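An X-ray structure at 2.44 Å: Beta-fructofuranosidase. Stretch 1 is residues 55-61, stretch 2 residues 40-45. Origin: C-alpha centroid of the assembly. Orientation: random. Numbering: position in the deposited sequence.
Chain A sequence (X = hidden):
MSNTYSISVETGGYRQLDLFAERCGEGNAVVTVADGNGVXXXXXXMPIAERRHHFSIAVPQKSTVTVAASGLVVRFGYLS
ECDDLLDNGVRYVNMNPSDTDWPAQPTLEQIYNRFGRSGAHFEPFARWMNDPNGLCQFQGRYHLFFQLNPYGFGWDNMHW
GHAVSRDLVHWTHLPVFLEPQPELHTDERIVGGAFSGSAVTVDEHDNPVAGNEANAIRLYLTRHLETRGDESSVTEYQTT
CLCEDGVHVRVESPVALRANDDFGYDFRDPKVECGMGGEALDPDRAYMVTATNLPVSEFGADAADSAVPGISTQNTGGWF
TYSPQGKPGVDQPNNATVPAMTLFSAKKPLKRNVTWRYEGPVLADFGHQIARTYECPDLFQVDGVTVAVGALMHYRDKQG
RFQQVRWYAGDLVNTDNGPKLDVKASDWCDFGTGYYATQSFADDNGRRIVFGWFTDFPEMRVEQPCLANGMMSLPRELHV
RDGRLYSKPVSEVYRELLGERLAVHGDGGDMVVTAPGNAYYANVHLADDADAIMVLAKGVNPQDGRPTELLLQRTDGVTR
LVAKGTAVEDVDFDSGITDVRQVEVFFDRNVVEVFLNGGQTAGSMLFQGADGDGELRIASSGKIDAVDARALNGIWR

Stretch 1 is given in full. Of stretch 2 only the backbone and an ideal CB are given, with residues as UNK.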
# COMPACT_ATOMS: atom_id res chain seq x y z
N PHE A 55 -4.44 16.46 -19.27
CA PHE A 55 -4.71 16.52 -20.70
C PHE A 55 -4.70 15.12 -21.29
O PHE A 55 -3.88 14.28 -20.92
CB PHE A 55 -3.67 17.38 -21.42
CG PHE A 55 -3.71 18.83 -21.06
CD1 PHE A 55 -4.51 19.71 -21.76
CD2 PHE A 55 -2.92 19.32 -20.03
CE1 PHE A 55 -4.55 21.05 -21.44
CE2 PHE A 55 -2.95 20.67 -19.70
CZ PHE A 55 -3.76 21.53 -20.41
N SER A 56 -5.62 14.88 -22.22
CA SER A 56 -5.63 13.66 -23.03
C SER A 56 -5.76 14.10 -24.48
O SER A 56 -6.83 14.56 -24.90
CB SER A 56 -6.77 12.73 -22.62
OG SER A 56 -6.34 11.79 -21.65
N ILE A 57 -4.68 13.96 -25.24
CA ILE A 57 -4.57 14.53 -26.58
C ILE A 57 -4.44 13.40 -27.58
O ILE A 57 -3.60 12.50 -27.41
CB ILE A 57 -3.38 15.50 -26.68
CG1 ILE A 57 -3.50 16.60 -25.62
CG2 ILE A 57 -3.31 16.10 -28.07
CD1 ILE A 57 -2.18 17.25 -25.27
N ALA A 58 -5.26 13.44 -28.62
CA ALA A 58 -5.16 12.46 -29.70
C ALA A 58 -3.90 12.72 -30.52
O ALA A 58 -3.63 13.86 -30.91
CB ALA A 58 -6.40 12.52 -30.59
N VAL A 59 -3.14 11.66 -30.76
CA VAL A 59 -1.91 11.75 -31.55
C VAL A 59 -1.95 10.68 -32.63
O VAL A 59 -2.54 9.61 -32.42
CB VAL A 59 -0.66 11.60 -30.66
CG1 VAL A 59 -0.57 12.75 -29.67
CG2 VAL A 59 -0.67 10.26 -29.93
N PRO A 60 -1.36 10.91 -33.80
CA PRO A 60 -1.36 9.88 -34.84
C PRO A 60 -0.36 8.78 -34.56
O PRO A 60 0.71 9.00 -33.99
CB PRO A 60 -0.96 10.67 -36.10
CG PRO A 60 -0.13 11.78 -35.58
CD PRO A 60 -0.75 12.17 -34.26
N GLN A 61 -0.72 7.57 -34.99
CA GLN A 61 0.15 6.42 -34.82
C GLN A 61 1.37 6.52 -35.73
O GLN A 61 1.36 7.20 -36.75
CB GLN A 61 -0.61 5.12 -35.12
CG GLN A 61 -1.67 4.76 -34.10
CD GLN A 61 -2.50 3.58 -34.55
OE1 GLN A 61 -3.11 3.62 -35.62
NE2 GLN A 61 -2.54 2.53 -33.75
N UNK A 40 0.73 21.91 -37.30
CA UNK A 40 0.04 21.75 -36.03
C UNK A 40 -0.93 20.57 -36.08
O UNK A 40 -1.67 20.40 -37.05
CB UNK A 40 -0.71 23.04 -35.67
N UNK A 41 -0.91 19.76 -35.03
CA UNK A 41 -1.80 18.62 -34.90
C UNK A 41 -2.91 18.90 -33.89
O UNK A 41 -4.07 18.57 -34.13
CB UNK A 41 -1.01 17.38 -34.49
N UNK A 42 -2.57 19.52 -32.76
CA UNK A 42 -3.54 19.76 -31.69
C UNK A 42 -3.12 20.98 -30.89
O UNK A 42 -1.94 21.31 -30.81
CB UNK A 42 -3.67 18.54 -30.78
N UNK A 43 -4.11 21.65 -30.31
CA UNK A 43 -3.88 22.79 -29.42
C UNK A 43 -4.90 22.72 -28.29
O UNK A 43 -6.11 22.76 -28.53
CB UNK A 43 -3.98 24.12 -30.17
N UNK A 44 -4.41 22.59 -27.06
CA UNK A 44 -5.25 22.49 -25.88
C UNK A 44 -4.91 23.60 -24.90
O UNK A 44 -3.75 24.01 -24.77
CB UNK A 44 -5.09 21.12 -25.22
N UNK A 45 -5.93 24.10 -24.21
CA UNK A 45 -5.76 25.15 -23.21
C UNK A 45 -6.26 24.65 -21.87
O UNK A 45 -7.35 24.08 -21.78
CB UNK A 45 -6.50 26.43 -23.62

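The two stretches run nearly antiparallel, at 160° between their N-to-C directions. Their axes come no closer than 7.9 Å. No hydrogen bond links them; the contact is mostly packing that involves side chains. The register pairs Phe55 with position 44 and Ile57 with position 42.

Position 40 lies at the far end of the strand. Nothing of stretch 1 comes within 5.5 Å of its ideal CB. Stretch 1 therefore sets little preference here, and many residues would suit. The deposited residue is Ala40, which makes no contact with stretch 1.

Position 41 points its CA-to-CB bond toward stretch 1. The nearest atom to the ideal CB is Pro60 CD, 5.2 Å away. That gap leaves room for a side chain of some length, and the proline ring offers a carbon surface without a donor. Leucine, isoleucine, methionine or valine would all be reasonable. The phi/psi pair of -105/-42 departs from the extended values of its neighbours, but it does not single out one residue. The deposited residue is Ile41, with chi1 m and chi2 t. Its CD1 lies 4.0 Å from Pro60 CD, an apolar contact. Its CG2 also comes within 4.4 Å of Ala58 O, a looser approach.

Position 42 also points toward stretch 1, but the space is tighter. The ideal CB is already 3.7 Å from Ile57 CG2 and 4.7 Å from Ala58 O. A small side chain fits directly. Alanine is the simplest choice; serine is also small, and a larger residue would have to steer its outer atoms past the isoleucine methyl. The deposited residue is Ala42. Its CB packs on Ile57 CG2 at 3.7 Å.

Position 43 points away, and its ideal CB has nothing of stretch 1 within 5.5 Å. Stretch 1 does not choose here, so many residues, polar or small among them, would suit. The deposited residue is Ala43, which has no contact with stretch 1.

Position 44 points toward stretch 1. Its ideal CB is 3.8 Å from Phe55 CD1 and 4.8 Å from Ile57 CG1. A side chain here can extend over the isoleucine, so a flat ring or a long aliphatic chain would suit. Histidine, phenylalanine, tyrosine, leucine and methionine are all candidates. The deposited residue is His44, with chi1 m, and it has the largest area covered by the other stretch. Ile57 CG1 sits 3.7 Å from the centroid of the His44 ring, only 9° off the normal. This is a CH-pi contact over one face. His44 NE2 also lies 3.7 Å from Ile57 CG2, while His44 CB rests 3.8 Å from Phe55 CD1.

Position 45 points away, and nothing of stretch 1 lies within 5.5 Å of its ideal CB. Polar or beta-branched residues would suit an extended strand. The deposited residue is Thr45. Its closest approach to stretch 1 is by the backbone: Thr45 C lies 4.0 Å from Phe55 CE1, at the ring edge.

Stretch 2 (40-45) AIAAHT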
# COMPACT_ATOMS: atom_id res chain seq x y z
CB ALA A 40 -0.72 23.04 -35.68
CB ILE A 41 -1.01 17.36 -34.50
CG1 ILE A 41 -0.01 16.98 -35.60
CG2 ILE A 41 -1.95 16.19 -34.22
CD1 ILE A 41 0.78 15.73 -35.27
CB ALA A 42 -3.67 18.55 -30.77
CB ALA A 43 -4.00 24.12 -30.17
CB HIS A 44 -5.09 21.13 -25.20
CG HIS A 44 -5.60 19.98 -26.01
ND1 HIS A 44 -6.59 19.13 -25.56
CD2 HIS A 44 -5.26 19.55 -27.25
CE1 HIS A 44 -6.84 18.22 -26.49
NE2 HIS A 44 -6.05 18.45 -27.52
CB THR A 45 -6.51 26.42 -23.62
OG1 THR A 45 -6.00 26.89 -24.87
CG2 THR A 45 -6.34 27.50 -22.56
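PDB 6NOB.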